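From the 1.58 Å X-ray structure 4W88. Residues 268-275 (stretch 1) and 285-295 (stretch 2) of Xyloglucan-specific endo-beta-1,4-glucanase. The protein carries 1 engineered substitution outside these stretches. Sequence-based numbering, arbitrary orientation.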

# COMPACT_ATOMS: atom_id res chain seq x y z
N VAL A 268 -5.63 4.32 6.68
CA VAL A 268 -4.23 4.44 6.29
C VAL A 268 -4.17 4.66 4.76
O VAL A 268 -4.77 3.91 3.98
N ILE A 269 -3.48 5.71 4.33
CA ILE A 269 -3.20 5.93 2.90
C ILE A 269 -1.93 5.15 2.50
O ILE A 269 -0.82 5.64 2.72
N THR A 270 -2.08 3.96 1.90
CA THR A 270 -0.96 3.11 1.71
C THR A 270 -0.16 3.42 0.46
O THR A 270 0.95 2.88 0.30
N GLU A 271 -0.70 4.29 -0.40
CA GLU A 271 0.10 4.87 -1.51
C GLU A 271 -0.44 6.27 -1.85
O GLU A 271 -1.65 6.51 -1.88
N THR A 272 0.52 7.16 -2.05
CA THR A 272 0.32 8.46 -2.66
C THR A 272 1.71 8.96 -3.11
O THR A 272 2.74 8.29 -2.91
N GLY A 273 1.73 10.12 -3.75
CA GLY A 273 2.97 10.69 -4.27
C GLY A 273 2.68 11.52 -5.52
O GLY A 273 1.53 11.56 -5.98
N ALA A 274 3.69 12.22 -6.05
CA ALA A 274 3.54 13.02 -7.25
C ALA A 274 4.73 12.78 -8.16
O ALA A 274 5.84 12.82 -7.73
N GLN A 275 4.47 12.49 -9.42
CA GLN A 275 5.53 12.29 -10.34
C GLN A 275 6.29 13.61 -10.54
O GLN A 275 5.71 14.71 -10.56
N ARG A 285 4.68 22.44 -2.34
CA ARG A 285 3.40 23.03 -1.98
C ARG A 285 2.25 22.01 -1.93
O ARG A 285 1.40 22.04 -1.02
N TRP A 286 2.23 21.09 -2.88
CA TRP A 286 1.19 20.07 -2.91
C TRP A 286 1.27 19.20 -1.64
O TRP A 286 0.25 18.90 -1.03
N ILE A 287 2.49 18.83 -1.23
CA ILE A 287 2.65 17.98 -0.01
C ILE A 287 2.11 18.70 1.21
O ILE A 287 1.40 18.12 2.01
N GLY A 288 2.39 20.00 1.28
CA GLY A 288 1.80 20.82 2.35
C GLY A 288 0.29 20.71 2.41
O GLY A 288 -0.29 20.50 3.46
N ASP A 289 -0.35 20.84 1.26
CA ASP A 289 -1.81 20.81 1.19
C ASP A 289 -2.36 19.42 1.40
O ASP A 289 -3.40 19.23 2.08
N TYR A 290 -1.66 18.45 0.83
CA TYR A 290 -2.15 17.05 0.84
C TYR A 290 -1.87 16.38 2.20
O TYR A 290 -2.79 15.93 2.90
N VAL A 291 -0.61 16.34 2.61
CA VAL A 291 -0.27 15.75 3.91
C VAL A 291 -0.85 16.56 5.05
O VAL A 291 -1.34 15.99 6.05
N GLY A 292 -0.83 17.88 4.90
CA GLY A 292 -1.53 18.75 5.86
C GLY A 292 -3.02 18.42 6.11
O GLY A 292 -3.52 18.48 7.27
N THR A 293 -3.69 18.00 5.04
CA THR A 293 -5.06 17.60 5.13
C THR A 293 -5.17 16.30 5.97
O THR A 293 -6.01 16.21 6.88
N LEU A 294 -4.30 15.32 5.70
CA LEU A 294 -4.26 14.05 6.47
C LEU A 294 -3.96 14.28 7.94
O LEU A 294 -4.58 13.65 8.84
N ASP A 295 -3.03 15.20 8.18
CA ASP A 295 -2.57 15.49 9.55
C ASP A 295 -3.67 16.04 10.45
O ASP A 295 -3.60 15.95 11.68

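The strand that includes I269 and the helix 285-295 run in roughly opposite senses, their N-to-C directions 146° apart, and their axes approach no closer than 11.4 Å. That spacing leaves room for a layer of side chains, and the CA-to-CB directions identify who fills it: I269, T272 and A274 point toward the helix, while W286, Y290 and L294 point toward the first stretch. The helical residues are four apart, so they recur on one face about one turn at a time. The contact is modest, burying 265 Å² with both sides summed, and W286 gives the largest share.

Apolar packing occupies the two ends. At one, I269 (chi1 m, chi2 m) meets L294 (chi1 m, chi2 t), with I269 CG1 4.1 Å from L294 CD1; their CA atoms are paired in the register at 8.9 Å, a gap that the two branched side chains bridge from both sides. At the other, A274 CB lies over one face of the W286 indole, 4.0 Å from W286 CZ3. W286 adopts chi1 t with chi2 at 78°, which carries the six-membered part of its ring to the first stretch.

The aromatic rings also meet polar atoms. T272 (chi1 t) places OG1 at the edge of the indole, near its plane and 3.8 Å from W286 CH2, so T272 and A274 address the same ring in different ways. The carbonyl oxygen of G273 lies obliquely to that ring, with G273 O also 3.8 Å from W286 CH2. G273 itself has phi/psi of 149/174, where a CB would be jammed against the preceding carbonyl oxygen; the backbone alone calls for glycine here.

Y290 (chi1 t, chi2 87°) links the middle of the contact to the I269 end. Its hydroxyl reaches I269, with Y290 OH 3.5 Å from I269 CG2, and approaches T272, with T272 OG1 also 3.5 Å from Y290 OH. At that separation the geometry does not settle whether the two hydroxyls bond, but each is hydrogen-bonded elsewhere in the structure, as is W286 NE1. No clear hydrogen bond crosses between the stretches, so packing is the better-documented element of the contact.

Within the helix, T293 (chi1 m) turns its hydroxyl back to the preceding turn, T293 OG1 donating to D289 O at 2.6 Å. Away from the interface, E271 points its CA-to-CB bond away from the helix, and both its carboxylate oxygens find partners elsewhere in the structure.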

# COMPACT_ATOMS: atom_id res chain seq x y z
CB VAL A 268 -3.36 3.17 6.64
CG1 VAL A 268 -1.89 3.55 6.35
CG2 VAL A 268 -3.48 2.78 8.06
CB ILE A 269 -3.11 7.41 2.52
CG1 ILE A 269 -4.35 8.18 3.03
CG2 ILE A 269 -2.88 7.52 1.07
CD1 ILE A 269 -5.69 7.71 2.49
CB THR A 270 -1.31 1.61 1.84
OG1 THR A 270 -2.30 1.24 0.86
CG2 THR A 270 -1.81 1.31 3.25
CB GLU A 271 0.02 4.05 -2.81
CG GLU A 271 0.70 2.70 -2.83
CD GLU A 271 0.52 1.99 -4.13
OE1 GLU A 271 0.38 2.70 -5.19
OE2 GLU A 271 0.62 0.74 -4.17
CB THR A 272 -0.36 9.44 -1.70
OG1 THR A 272 -0.76 10.66 -2.42
CG2 THR A 272 0.53 9.76 -0.53
CB ALA A 274 3.49 14.47 -6.82
CB GLN A 275 5.04 11.77 -11.70
CG GLN A 275 4.48 10.37 -11.62
CD GLN A 275 3.86 9.88 -12.90
OE1 GLN A 275 4.34 10.14 -14.01
NE2 GLN A 275 2.76 9.14 -12.77
CB ARG A 285 3.05 24.17 -2.96
CG ARG A 285 3.94 25.40 -2.78
CD ARG A 285 3.35 26.62 -3.49
NE ARG A 285 3.63 26.51 -4.93
CZ ARG A 285 4.75 26.88 -5.53
NH1 ARG A 285 5.74 27.42 -4.87
NH2 ARG A 285 4.89 26.70 -6.83
CB TRP A 286 1.34 19.20 -4.16
CG TRP A 286 0.42 18.02 -4.16
CD1 TRP A 286 -0.92 17.99 -4.45
CD2 TRP A 286 0.79 16.70 -3.80
NE1 TRP A 286 -1.41 16.72 -4.29
CE2 TRP A 286 -0.37 15.90 -3.90
CE3 TRP A 286 1.99 16.11 -3.41
CZ2 TRP A 286 -0.35 14.54 -3.57
CZ3 TRP A 286 2.00 14.78 -3.08
CH2 TRP A 286 0.85 14.00 -3.18
CB ILE A 287 4.14 17.57 0.22
CG1 ILE A 287 4.68 16.68 -0.96
CG2 ILE A 287 4.40 17.06 1.60
CD1 ILE A 287 6.18 16.44 -1.03
CB ASP A 289 -2.29 21.36 -0.18
CG ASP A 289 -2.24 22.86 -0.24
OD1 ASP A 289 -2.19 23.52 0.83
OD2 ASP A 289 -2.27 23.40 -1.35
CB TYR A 290 -1.51 16.29 -0.30
CG TYR A 290 -1.95 14.86 -0.26
CD1 TYR A 290 -3.09 14.43 -0.88
CD2 TYR A 290 -1.19 13.95 0.43
CE1 TYR A 290 -3.53 13.11 -0.75
CE2 TYR A 290 -1.56 12.66 0.55
CZ TYR A 290 -2.72 12.18 0.00
OH TYR A 290 -3.07 10.85 0.15
CB VAL A 291 1.22 15.45 4.04
CG1 VAL A 291 1.52 14.74 5.37
CG2 VAL A 291 1.70 14.59 2.85
CB THR A 293 -5.69 17.39 3.73
OG1 THR A 293 -5.76 18.65 3.04
CG2 THR A 293 -7.15 16.82 3.86
CB LEU A 294 -3.24 13.09 5.88
CG LEU A 294 -3.56 12.59 4.48
CD1 LEU A 294 -2.47 11.62 4.06
CD2 LEU A 294 -4.96 12.04 4.25
CB ASP A 295 -1.38 16.43 9.55
CG ASP A 295 -0.13 15.77 9.00
OD1 ASP A 295 -0.05 14.50 8.99
OD2 ASP A 295 0.82 16.53 8.65